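PDB 2BJ0: acetylcholine-binding protein from Bulinus truncatus, which probably binds acetylcholine and related ligands at the subunit interfaces of a soluble pentamer that resembles the extracellular domain of nicotinic receptors. Local coordinates for residues K169-A175 with T197-K203; W56-Y61 with M80-D84; D145-L151 with N189-I194; I91-L97 with S115-T121. One frame throughout, in Å; residues are numbered along the deposited sequence.

Contacts 1 and 3 share strand 190-202 but lie about 30 Å apart, centre to centre: contact 1 ties the chain's C-terminal end to the start of strand 170-183, whereas contact 3 lies near the C186-C187 disulfide, where the side chain of Y191 comes within about 3 Å of a bound cyclohexylpropylsulfonate that may mark the ligand pocket. Contact 2 sits about 16 Å from contact 3, centre to centre, and touches it through P83 and W81, which pack on F149. Contact 4 meets contact 1 where the F120 and F198 rings touch, CZ to CZ at 3.8 Å. Every contact reaches a neighbouring subunit: contact 1 through K169, contacts 2 and 3 on another side, contact 4 on both.

Contact 1. Residues K169-A175 with T197-K203; sequences KFDLLSA and TFAFRKK
F170 and F200 form an offset edge-to-face pair, the edge of F200 turned toward the face of F170, with ring planes 75° apart and F170 CD1 3.7 Å from F200 CE2. Farther along the face that carries F200, L172 CD1 reaches F198 CD2 at 3.9 Å, and A175 CB rests on F198 CB. Both phenylalanines of 197-203 place CG between the backbone N and the carbonyl carbon (chi1 65° for F198, 79° for F200), and their rings turn inward to meet I36, V46 and V48 of the other sheet of the sandwich. Large flat side chains suit this layer between sheets. The two segments form the base of the antiparallel hairpin 170-183/190-202, interrupted by a classic beta bulge in which L173 and S174 both face A199. The carbonyl oxygen A199 O accepts from L173 N at 2.8 Å and, weakly, from S174 N at 3.4 Å; the small methyl of A199 leaves room for both residues. On the outer side, L173 CD2 lies over the centre of the R201 guanidinium, while R201 NE gives a nearly straight bond to D171 OD2 at 3.2 Å, reaching that oxygen on its anti side. R201 NH1 is held by the carbonyl oxygen of E130. The other carboxylate oxygen, D171 OD1, pairs with K203 NZ at 3.3 Å in a salt bridge whose hydrogen bond is weak.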
# COMPACT_ATOMS: atom_id res chain seq x y z
N LYS A 169 25.99 -2.19 -15.81
CA LYS A 169 26.70 -1.30 -14.91
C LYS A 169 27.75 -1.97 -14.00
O LYS A 169 28.73 -1.32 -13.60
CB LYS A 169 25.69 -0.59 -14.04
CG LYS A 169 24.94 0.52 -14.76
CD LYS A 169 25.67 1.81 -14.45
CE LYS A 169 26.02 2.56 -15.68
NZ LYS A 169 26.60 3.87 -15.27
N PHE A 170 27.53 -3.23 -13.63
CA PHE A 170 28.44 -3.89 -12.67
C PHE A 170 28.90 -5.26 -13.11
O PHE A 170 28.16 -5.95 -13.79
CB PHE A 170 27.75 -4.02 -11.29
CG PHE A 170 27.21 -2.71 -10.77
CD1 PHE A 170 28.06 -1.77 -10.19
CD2 PHE A 170 25.86 -2.41 -10.88
CE1 PHE A 170 27.56 -0.54 -9.72
CE2 PHE A 170 25.35 -1.19 -10.41
CZ PHE A 170 26.19 -0.25 -9.85
N ASP A 171 30.12 -5.65 -12.71
CA ASP A 171 30.65 -7.01 -12.89
C ASP A 171 30.46 -7.72 -11.56
O ASP A 171 30.96 -7.25 -10.55
CB ASP A 171 32.18 -7.00 -13.13
CG ASP A 171 32.57 -6.58 -14.53
OD1 ASP A 171 31.92 -7.00 -15.52
OD2 ASP A 171 33.55 -5.81 -14.74
N LEU A 172 29.79 -8.86 -11.54
CA LEU A 172 29.77 -9.67 -10.35
C LEU A 172 31.00 -10.59 -10.33
O LEU A 172 31.13 -11.46 -11.18
CB LEU A 172 28.51 -10.52 -10.32
CG LEU A 172 28.26 -11.43 -9.13
CD1 LEU A 172 28.19 -10.64 -7.82
CD2 LEU A 172 26.96 -12.16 -9.38
N LEU A 173 31.86 -10.42 -9.35
CA LEU A 173 33.11 -11.20 -9.29
C LEU A 173 32.93 -12.59 -8.72
O LEU A 173 33.46 -13.54 -9.26
CB LEU A 173 34.21 -10.42 -8.52
CG LEU A 173 34.44 -9.03 -9.12
CD1 LEU A 173 35.34 -8.15 -8.26
CD2 LEU A 173 34.96 -9.10 -10.55
N SER A 174 32.19 -12.71 -7.61
CA SER A 174 31.95 -14.00 -6.95
C SER A 174 30.75 -13.91 -6.05
O SER A 174 30.32 -12.82 -5.70
CB SER A 174 33.13 -14.36 -6.06
OG SER A 174 33.38 -13.26 -5.20
N ALA A 175 30.23 -15.07 -5.65
CA ALA A 175 29.07 -15.14 -4.79
C ALA A 175 29.03 -16.52 -4.19
O ALA A 175 29.12 -17.51 -4.90
CB ALA A 175 27.77 -14.85 -5.58
N THR A 197 27.44 -13.87 0.53
CA THR A 197 28.56 -12.97 0.38
C THR A 197 28.88 -12.86 -1.12
O THR A 197 29.00 -13.86 -1.80
CB THR A 197 29.79 -13.51 1.17
OG1 THR A 197 29.46 -13.53 2.57
CG2 THR A 197 30.93 -12.54 1.10
N PHE A 198 28.96 -11.63 -1.62
CA PHE A 198 29.32 -11.43 -3.00
C PHE A 198 30.30 -10.27 -3.13
O PHE A 198 30.38 -9.40 -2.25
CB PHE A 198 28.09 -11.31 -3.92
CG PHE A 198 27.23 -10.09 -3.66
CD1 PHE A 198 26.23 -10.12 -2.70
CD2 PHE A 198 27.41 -8.93 -4.41
CE1 PHE A 198 25.44 -8.98 -2.47
CE2 PHE A 198 26.61 -7.77 -4.18
CZ PHE A 198 25.65 -7.82 -3.22
N ALA A 199 31.10 -10.32 -4.19
CA ALA A 199 31.99 -9.24 -4.55
C ALA A 199 31.59 -8.72 -5.91
O ALA A 199 31.29 -9.49 -6.80
CB ALA A 199 33.44 -9.75 -4.60
N PHE A 200 31.57 -7.41 -6.06
CA PHE A 200 31.24 -6.79 -7.33
C PHE A 200 32.03 -5.50 -7.55
O PHE A 200 32.50 -4.90 -6.60
CB PHE A 200 29.71 -6.52 -7.41
CG PHE A 200 29.26 -5.29 -6.66
CD1 PHE A 200 29.17 -5.28 -5.28
CD2 PHE A 200 28.86 -4.15 -7.35
CE1 PHE A 200 28.75 -4.15 -4.60
CE2 PHE A 200 28.42 -3.02 -6.69
CZ PHE A 200 28.37 -3.01 -5.32
N ARG A 201 32.12 -5.04 -8.79
CA ARG A 201 32.82 -3.80 -9.07
C ARG A 201 32.09 -3.03 -10.18
O ARG A 201 31.26 -3.60 -10.85
CB ARG A 201 34.28 -4.10 -9.45
CG ARG A 201 34.43 -4.95 -10.70
CD ARG A 201 35.83 -4.98 -11.33
NE ARG A 201 35.82 -5.80 -12.54
CZ ARG A 201 36.76 -6.69 -12.85
NH1 ARG A 201 37.79 -6.90 -12.03
NH2 ARG A 201 36.66 -7.40 -13.96
N LYS A 202 32.38 -1.74 -10.35
CA LYS A 202 31.83 -0.97 -11.48
C LYS A 202 32.49 -1.43 -12.80
O LYS A 202 33.65 -1.83 -12.79
CB LYS A 202 32.02 0.54 -11.26
CG LYS A 202 31.40 1.05 -9.97
CD LYS A 202 31.75 2.49 -9.65
CE LYS A 202 30.53 3.40 -9.83
NZ LYS A 202 30.57 4.69 -9.01
N LYS A 203 31.77 -1.38 -13.92
CA LYS A 203 32.37 -1.74 -15.22
C LYS A 203 33.28 -0.62 -15.73
O LYS A 203 33.09 0.54 -15.36
CB LYS A 203 31.31 -2.02 -16.27
CG LYS A 203 30.51 -3.24 -16.00
CD LYS A 203 29.91 -3.79 -17.27
CE LYS A 203 29.24 -5.12 -16.94
NZ LYS A 203 29.73 -6.21 -17.79
O HOH W 1 27.83 -8.04 -15.60

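Contact 2. Residues W56-Y61 with M80-D84; sequences WKVPYY and MWTPD
W56 offers one face of its indole to two residues of 80-84. P83 CD makes a CH-pi contact with the six-membered ring, 3.7 Å from its centroid, while the edge of W81 stands almost perpendicular to the five-membered ring, its CZ3 on the same side. A compact, rigid proline fits against the flat indole. The torsion of W56 (chi1 67°) sets CG between the backbone N and the carbonyl carbon and directs the ring toward W81 and P83. The run W81-D84 fits the W-x-P-D motif of the Cys-loop receptor family. Water 2 sits at the indole edge and accepts from W56 NE1 at 2.8 Å. The strand ends after K57; V58 then lays its CB over the centre of the Y61 ring and takes the amide of Y61, closing a 3-10 turn. Y61 meets M80 in an oblique Met-aromatic contact, SD to CE2 at 3.7 Å, a place for a flexible, polarisable thioether; I10 of helix 4-12 packs against both residues. The phenol oxygen Y61 OH lies 2.7 Å from water 2, which donates to W81 O, also at 2.7 Å. Water 3 lies 3.1 Å from Y61 OH and accepts from W81 N at 3.2 Å. No direct hydrogen bond joins the segments: apolar surfaces make the fit, while two bridging waters satisfy the indole N-H and the W81 backbone and are likely to steady the indole and the phenol oxygen.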
# COMPACT_ATOMS: atom_id res chain seq x y z
N TRP A 56 10.12 -26.76 1.19
CA TRP A 56 9.91 -27.54 2.39
C TRP A 56 8.85 -28.57 2.05
O TRP A 56 8.25 -28.48 1.01
CB TRP A 56 9.53 -26.66 3.59
CG TRP A 56 8.21 -26.00 3.45
CD1 TRP A 56 7.03 -26.41 3.98
CD2 TRP A 56 7.92 -24.85 2.66
NE1 TRP A 56 6.01 -25.56 3.60
CE2 TRP A 56 6.54 -24.58 2.80
CE3 TRP A 56 8.69 -23.99 1.87
CZ2 TRP A 56 5.92 -23.51 2.15
CZ3 TRP A 56 8.06 -22.90 1.24
CH2 TRP A 56 6.69 -22.69 1.38
N LYS A 57 8.65 -29.55 2.92
CA LYS A 57 7.71 -30.63 2.62
C LYS A 57 6.74 -30.84 3.76
O LYS A 57 7.12 -30.80 4.94
CB LYS A 57 8.49 -31.92 2.35
CG LYS A 57 7.68 -33.11 1.89
CD LYS A 57 8.60 -34.34 1.81
CE LYS A 57 7.90 -35.47 1.09
NZ LYS A 57 8.92 -36.46 0.67
N VAL A 58 5.46 -31.00 3.42
CA VAL A 58 4.42 -31.30 4.40
C VAL A 58 3.69 -32.55 3.90
O VAL A 58 2.89 -32.46 2.96
CB VAL A 58 3.41 -30.12 4.59
CG1 VAL A 58 2.42 -30.42 5.72
CG2 VAL A 58 4.15 -28.81 4.85
N PRO A 59 4.03 -33.71 4.46
CA PRO A 59 3.40 -34.98 4.06
C PRO A 59 1.86 -34.92 3.87
O PRO A 59 1.36 -35.31 2.83
CB PRO A 59 3.82 -35.91 5.19
CG PRO A 59 5.30 -35.43 5.43
CD PRO A 59 5.06 -33.92 5.50
N TYR A 60 1.14 -34.38 4.85
CA TYR A 60 -0.32 -34.37 4.74
C TYR A 60 -0.89 -33.61 3.50
O TYR A 60 -2.01 -33.89 3.08
CB TYR A 60 -0.99 -34.00 6.08
CG TYR A 60 -1.33 -32.53 6.36
CD1 TYR A 60 -2.50 -31.97 5.86
CD2 TYR A 60 -0.54 -31.76 7.19
CE1 TYR A 60 -2.84 -30.63 6.14
CE2 TYR A 60 -0.86 -30.43 7.49
CZ TYR A 60 -2.02 -29.88 6.96
OH TYR A 60 -2.33 -28.57 7.26
N TYR A 61 -0.09 -32.71 2.91
CA TYR A 61 -0.45 -31.97 1.68
C TYR A 61 -0.59 -32.88 0.46
O TYR A 61 -1.25 -32.51 -0.51
CB TYR A 61 0.56 -30.85 1.33
CG TYR A 61 0.65 -29.62 2.24
CD1 TYR A 61 -0.01 -29.56 3.47
CD2 TYR A 61 1.45 -28.53 1.87
CE1 TYR A 61 0.13 -28.44 4.32
CE2 TYR A 61 1.58 -27.41 2.70
CZ TYR A 61 0.93 -27.37 3.91
OH TYR A 61 1.09 -26.26 4.71
N MET A 80 -1.62 -21.11 2.67
CA MET A 80 -0.89 -22.01 3.58
C MET A 80 0.19 -21.29 4.35
O MET A 80 0.51 -20.15 4.04
CB MET A 80 -0.28 -23.15 2.77
CG MET A 80 0.74 -22.67 1.79
SD MET A 80 1.71 -24.04 1.13
CE MET A 80 0.47 -24.68 0.01
N TRP A 81 0.72 -21.92 5.39
CA TRP A 81 1.87 -21.37 6.07
C TRP A 81 3.02 -21.32 5.08
O TRP A 81 3.21 -22.27 4.30
CB TRP A 81 2.25 -22.28 7.23
CG TRP A 81 3.45 -21.82 7.98
CD1 TRP A 81 3.46 -21.00 9.05
CD2 TRP A 81 4.82 -22.16 7.71
NE1 TRP A 81 4.75 -20.80 9.48
CE2 TRP A 81 5.60 -21.49 8.65
CE3 TRP A 81 5.46 -22.94 6.73
CZ2 TRP A 81 7.01 -21.60 8.69
CZ3 TRP A 81 6.86 -23.07 6.76
CH2 TRP A 81 7.61 -22.40 7.73
N THR A 82 3.78 -20.22 5.11
CA THR A 82 5.03 -20.07 4.36
C THR A 82 6.08 -19.50 5.30
O THR A 82 5.74 -18.85 6.30
CB THR A 82 4.88 -19.16 3.10
OG1 THR A 82 4.34 -17.89 3.49
CG2 THR A 82 3.85 -19.73 2.10
N PRO A 83 7.35 -19.77 5.03
CA PRO A 83 8.41 -19.33 5.95
C PRO A 83 8.41 -17.81 6.14
O PRO A 83 8.28 -17.07 5.18
CB PRO A 83 9.69 -19.76 5.23
CG PRO A 83 9.27 -21.01 4.48
CD PRO A 83 7.89 -20.60 3.92
N ASP A 84 8.58 -17.35 7.38
CA ASP A 84 8.70 -15.92 7.63
C ASP A 84 10.15 -15.46 7.50
O ASP A 84 10.71 -14.91 8.43
CB ASP A 84 8.13 -15.56 9.01
CG ASP A 84 8.93 -16.19 10.15
OD1 ASP A 84 9.45 -17.33 9.95
OD2 ASP A 84 9.11 -15.62 11.26
O HOH W 2 3.44 -24.98 4.57
O HOH W 3 -0.82 -24.50 6.35

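Contact 3. Residues D145-L151 with N189-I194; sequences DNKQFAL and NMYDDI
The Y191 ring carries D145 CA over the centre of one face, a CH-pi contact 3.8 Å from the ring centroid and only 7° off the normal. Two other flat groups stand almost perpendicular, the D145 carboxylate and the N189 amide: N189 ND2 donates in its own amide plane to D145 OD2 at 2.8 Å, approaching from above the carboxylate. The other oxygen, D145 OD1, accepts from K147 N at 3.0 Å, an Asx turn. Replacing D145 by an alanine is likely to leave the N189 amide without this acceptor and more able to turn, and the turn at K147 without its side-chain bond. Next along, N146 N binds M190 O at 2.8 Å. N146 ND2 reaches the syn side of D192 OD1 at 3.1 Å, and L151 N meets the anti lone pair of D192 OD2 at 3.0 Å. Beyond, L151 CD1 packs on I194. By family resemblance, 145-148 probably belongs to or follows loop B, and 189-191 ends loop C; Y191 probably joins the agonist pocket's aromatic cage. Aspartate suits position 192: its two oxygens join the turn and the start of strand 149-153 to strand 190-202, which belongs to another sheet and forms no beta bridge with it here.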
# COMPACT_ATOMS: atom_id res chain seq x y z
N ASP A 145 12.75 -20.43 15.90
CA ASP A 145 14.13 -20.86 16.28
C ASP A 145 14.45 -22.21 15.63
O ASP A 145 13.58 -22.80 15.00
CB ASP A 145 14.29 -20.92 17.81
CG ASP A 145 13.39 -21.96 18.46
OD1 ASP A 145 13.14 -23.03 17.86
OD2 ASP A 145 12.87 -21.80 19.58
N ASN A 146 15.68 -22.72 15.78
CA ASN A 146 16.04 -23.89 14.99
C ASN A 146 15.56 -25.21 15.57
O ASN A 146 15.81 -26.27 15.00
CB ASN A 146 17.51 -23.93 14.65
CG ASN A 146 18.39 -23.99 15.87
OD1 ASN A 146 17.92 -24.22 16.99
ND2 ASN A 146 19.68 -23.75 15.67
N LYS A 147 14.85 -25.14 16.69
CA LYS A 147 14.08 -26.29 17.17
C LYS A 147 12.85 -26.53 16.33
O LYS A 147 12.36 -27.64 16.28
CB LYS A 147 13.68 -26.09 18.63
CG LYS A 147 14.52 -26.81 19.67
CD LYS A 147 16.04 -26.63 19.50
CE LYS A 147 16.81 -27.40 20.60
NZ LYS A 147 18.23 -27.74 20.23
N GLN A 148 12.35 -25.48 15.66
CA GLN A 148 11.15 -25.59 14.80
C GLN A 148 11.47 -25.48 13.31
O GLN A 148 10.89 -26.17 12.51
CB GLN A 148 10.13 -24.51 15.18
CG GLN A 148 9.51 -24.74 16.52
CD GLN A 148 8.43 -23.74 16.87
OE1 GLN A 148 8.04 -22.91 16.05
NE2 GLN A 148 7.94 -23.81 18.10
N PHE A 149 12.43 -24.63 12.97
CA PHE A 149 12.69 -24.21 11.60
C PHE A 149 14.18 -24.36 11.34
O PHE A 149 14.96 -23.54 11.79
CB PHE A 149 12.31 -22.74 11.53
CG PHE A 149 12.32 -22.11 10.17
CD1 PHE A 149 13.50 -21.79 9.53
CD2 PHE A 149 11.12 -21.66 9.62
CE1 PHE A 149 13.50 -21.14 8.30
CE2 PHE A 149 11.11 -20.98 8.40
CZ PHE A 149 12.30 -20.71 7.74
N ALA A 150 14.59 -25.41 10.63
CA ALA A 150 16.01 -25.58 10.34
C ALA A 150 16.31 -25.26 8.89
O ALA A 150 15.65 -25.76 8.01
CB ALA A 150 16.45 -27.01 10.68
N LEU A 151 17.30 -24.39 8.66
CA LEU A 151 17.72 -23.99 7.32
C LEU A 151 18.78 -24.94 6.81
O LEU A 151 19.65 -25.36 7.58
CB LEU A 151 18.35 -22.59 7.33
CG LEU A 151 17.40 -21.40 7.32
CD1 LEU A 151 18.15 -20.10 7.21
CD2 LEU A 151 16.43 -21.54 6.16
N ASN A 189 16.70 -20.77 22.49
CA ASN A 189 17.24 -21.48 21.32
C ASN A 189 17.92 -20.56 20.29
O ASN A 189 17.67 -19.34 20.25
CB ASN A 189 16.16 -22.34 20.63
CG ASN A 189 15.49 -23.34 21.57
OD1 ASN A 189 16.16 -24.07 22.31
ND2 ASN A 189 14.16 -23.38 21.54
N MET A 190 18.79 -21.14 19.48
CA MET A 190 19.42 -20.39 18.40
C MET A 190 18.52 -20.30 17.16
O MET A 190 17.58 -21.08 16.99
CB MET A 190 20.75 -21.03 18.03
CG MET A 190 21.77 -21.12 19.16
SD MET A 190 23.32 -21.70 18.41
CE MET A 190 23.75 -23.08 19.50
N TYR A 191 18.83 -19.34 16.31
CA TYR A 191 18.17 -19.15 15.03
C TYR A 191 19.17 -19.47 13.92
O TYR A 191 20.31 -19.07 14.01
CB TYR A 191 17.68 -17.70 14.92
CG TYR A 191 16.43 -17.48 15.74
CD1 TYR A 191 16.47 -17.53 17.14
CD2 TYR A 191 15.21 -17.23 15.12
CE1 TYR A 191 15.30 -17.34 17.90
CE2 TYR A 191 14.05 -17.05 15.87
CZ TYR A 191 14.10 -17.10 17.25
OH TYR A 191 12.95 -16.94 17.99
N ASP A 192 18.74 -20.19 12.90
CA ASP A 192 19.55 -20.37 11.70
C ASP A 192 19.50 -19.17 10.76
O ASP A 192 18.45 -18.54 10.60
CB ASP A 192 19.05 -21.56 10.92
CG ASP A 192 19.31 -22.88 11.64
OD1 ASP A 192 19.98 -22.91 12.69
OD2 ASP A 192 18.82 -23.93 11.21
N ASP A 193 20.62 -18.87 10.13
CA ASP A 193 20.59 -17.95 9.00
C ASP A 193 21.48 -18.44 7.89
O ASP A 193 22.41 -19.23 8.11
CB ASP A 193 20.91 -16.51 9.42
CG ASP A 193 22.32 -16.35 9.90
OD1 ASP A 193 23.23 -16.15 9.06
OD2 ASP A 193 22.61 -16.36 11.11
N ILE A 194 21.17 -18.02 6.67
CA ILE A 194 22.12 -18.20 5.58
C ILE A 194 22.62 -16.82 5.21
O ILE A 194 21.85 -15.85 5.11
CB ILE A 194 21.48 -18.93 4.39
CG1 ILE A 194 21.13 -20.35 4.82
CG2 ILE A 194 22.42 -18.93 3.15
CD1 ILE A 194 20.46 -21.21 3.76
O HOH W 4 15.54 -20.62 12.68

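Contact 4. Residues I91-L97 with S115-T121; sequences IAAPELL and SQRVRFT
E95 OE1 is gripped from two sides of a subunit boundary: R117 NH2 of the same chain donates at 3.0 Å in a salt bridge that is almost straight (176°), and the amide of A93 of the second subunit donates as well. Short strand 95-96 pairs antiparallel with strand 109-121 at the edge of the ligand-binding beta sandwich, E95 and R117 forming a hydrogen-bonded pair and L96 and Q116 a non-hydrogen-bonded one. E95 and R117 both hold CG anti to the backbone N (chi1 -176° and 178°), an arrangement that sends the two side chains alongside each other the same way. R117 keeps the carboxylate oxygen in its guanidinium plane, and its NH1 forms a salt bridge with one carboxylate oxygen of E47, whose other oxygen pairs with R119 NE. With an alanine in place of E95, R117 would probably lose one of its counter-charges, and the neighbouring subunit's A93 amide its acceptor. At one end L97 N binds S115 O at 2.7 Å; at the other I91 N binds R119 O at 2.9 Å. Between them the backbones part, and water 6 spans A92 O and R119 N. A small methyl suits A92, whose CB lies over one guanidinium face of R119, 3.8 Å from NH1. The aliphatic part of that arginine runs across I91, I91 CD1 touching R119 CD at 3.8 Å. Water 5 accepts from R119 NH1 at 2.9 Å and donates to I91 O at 3.1 Å.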
# COMPACT_ATOMS: atom_id res chain seq x y z
N ILE A 91 17.56 -2.57 5.00
CA ILE A 91 17.36 -1.23 5.48
C ILE A 91 16.11 -0.61 4.84
O ILE A 91 15.83 0.55 5.07
CB ILE A 91 18.62 -0.34 5.25
CG1 ILE A 91 18.83 -0.03 3.77
CG2 ILE A 91 19.91 -0.98 5.92
CD1 ILE A 91 19.75 1.20 3.54
N ALA A 92 15.39 -1.37 4.04
CA ALA A 92 14.11 -0.94 3.46
C ALA A 92 13.31 -2.23 3.32
O ALA A 92 13.90 -3.31 3.34
CB ALA A 92 14.32 -0.25 2.10
N ALA A 93 11.96 -2.15 3.29
CA ALA A 93 11.13 -3.35 3.17
C ALA A 93 11.42 -3.97 1.79
O ALA A 93 11.43 -3.24 0.81
CB ALA A 93 9.61 -2.99 3.30
N PRO A 94 11.74 -5.26 1.68
CA PRO A 94 12.04 -5.81 0.36
C PRO A 94 10.79 -5.75 -0.50
O PRO A 94 9.71 -5.99 0.01
CB PRO A 94 12.42 -7.25 0.64
CG PRO A 94 11.82 -7.52 1.93
CD PRO A 94 11.94 -6.25 2.75
N GLU A 95 10.93 -5.43 -1.78
CA GLU A 95 9.79 -5.24 -2.64
C GLU A 95 9.64 -6.48 -3.47
O GLU A 95 10.59 -6.92 -4.14
CB GLU A 95 10.00 -4.02 -3.53
CG GLU A 95 8.78 -3.71 -4.39
CD GLU A 95 8.90 -2.38 -5.09
OE1 GLU A 95 9.63 -2.29 -6.08
OE2 GLU A 95 8.25 -1.41 -4.63
N LEU A 96 8.45 -7.09 -3.39
CA LEU A 96 8.15 -8.26 -4.17
C LEU A 96 7.89 -7.90 -5.63
O LEU A 96 7.08 -6.98 -5.94
CB LEU A 96 6.97 -9.02 -3.56
CG LEU A 96 6.47 -10.27 -4.27
CD1 LEU A 96 7.48 -11.39 -4.08
CD2 LEU A 96 5.10 -10.66 -3.68
N LEU A 97 8.56 -8.63 -6.52
CA LEU A 97 8.55 -8.33 -7.95
C LEU A 97 7.85 -9.38 -8.82
O LEU A 97 7.75 -9.24 -10.05
CB LEU A 97 10.00 -8.14 -8.43
CG LEU A 97 10.95 -7.22 -7.66
CD1 LEU A 97 12.39 -7.36 -8.21
CD2 LEU A 97 10.48 -5.79 -7.82
N SER A 115 10.77 -13.21 -6.26
CA SER A 115 11.79 -12.27 -6.70
C SER A 115 11.63 -10.97 -5.91
O SER A 115 10.52 -10.35 -5.95
CB SER A 115 11.68 -12.02 -8.20
OG SER A 115 12.71 -11.11 -8.61
N GLN A 116 12.69 -10.51 -5.21
CA GLN A 116 12.58 -9.25 -4.42
C GLN A 116 13.73 -8.30 -4.64
O GLN A 116 14.89 -8.72 -4.84
CB GLN A 116 12.48 -9.52 -2.91
CG GLN A 116 11.39 -10.54 -2.49
CD GLN A 116 11.64 -11.10 -1.11
OE1 GLN A 116 12.51 -11.99 -0.91
NE2 GLN A 116 10.93 -10.58 -0.16
N ARG A 117 13.41 -7.02 -4.60
CA ARG A 117 14.41 -5.96 -4.60
C ARG A 117 14.72 -5.62 -3.15
O ARG A 117 13.83 -5.17 -2.43
CB ARG A 117 13.92 -4.70 -5.35
CG ARG A 117 14.97 -3.61 -5.28
CD ARG A 117 14.72 -2.35 -6.13
NE ARG A 117 13.36 -1.85 -6.02
CZ ARG A 117 13.05 -0.56 -5.93
NH1 ARG A 117 14.00 0.37 -5.86
NH2 ARG A 117 11.78 -0.21 -5.86
N VAL A 118 15.99 -5.81 -2.75
CA VAL A 118 16.46 -5.73 -1.37
C VAL A 118 17.59 -4.68 -1.23
O VAL A 118 18.56 -4.71 -1.98
CB VAL A 118 17.03 -7.11 -0.88
CG1 VAL A 118 17.28 -7.09 0.62
CG2 VAL A 118 16.05 -8.22 -1.16
N ARG A 119 17.46 -3.81 -0.23
CA ARG A 119 18.41 -2.74 0.01
C ARG A 119 19.11 -2.93 1.33
O ARG A 119 18.49 -3.29 2.33
CB ARG A 119 17.67 -1.38 0.02
CG ARG A 119 18.60 -0.13 0.01
CD ARG A 119 17.83 1.20 0.31
NE ARG A 119 16.85 1.45 -0.75
CZ ARG A 119 15.80 2.28 -0.68
NH1 ARG A 119 15.55 2.96 0.44
NH2 ARG A 119 14.99 2.41 -1.73
N PHE A 120 20.41 -2.64 1.36
CA PHE A 120 21.21 -2.85 2.57
C PHE A 120 22.49 -2.02 2.51
O PHE A 120 22.84 -1.54 1.46
CB PHE A 120 21.51 -4.34 2.74
CG PHE A 120 22.23 -4.94 1.58
CD1 PHE A 120 23.64 -4.93 1.54
CD2 PHE A 120 21.52 -5.50 0.53
CE1 PHE A 120 24.33 -5.47 0.45
CE2 PHE A 120 22.20 -6.03 -0.56
CZ PHE A 120 23.61 -6.02 -0.60
N THR A 121 23.18 -1.83 3.64
CA THR A 121 24.40 -1.03 3.62
C THR A 121 25.61 -1.91 3.39
O THR A 121 25.62 -3.07 3.76
CB THR A 121 24.60 -0.18 4.92
OG1 THR A 121 24.82 -1.05 6.02
CG2 THR A 121 23.33 0.49 5.33
O HOH W 5 16.26 2.99 3.21
O HOH W 6 14.81 -3.88 1.09
O HOH W 7 13.89 -2.30 -1.27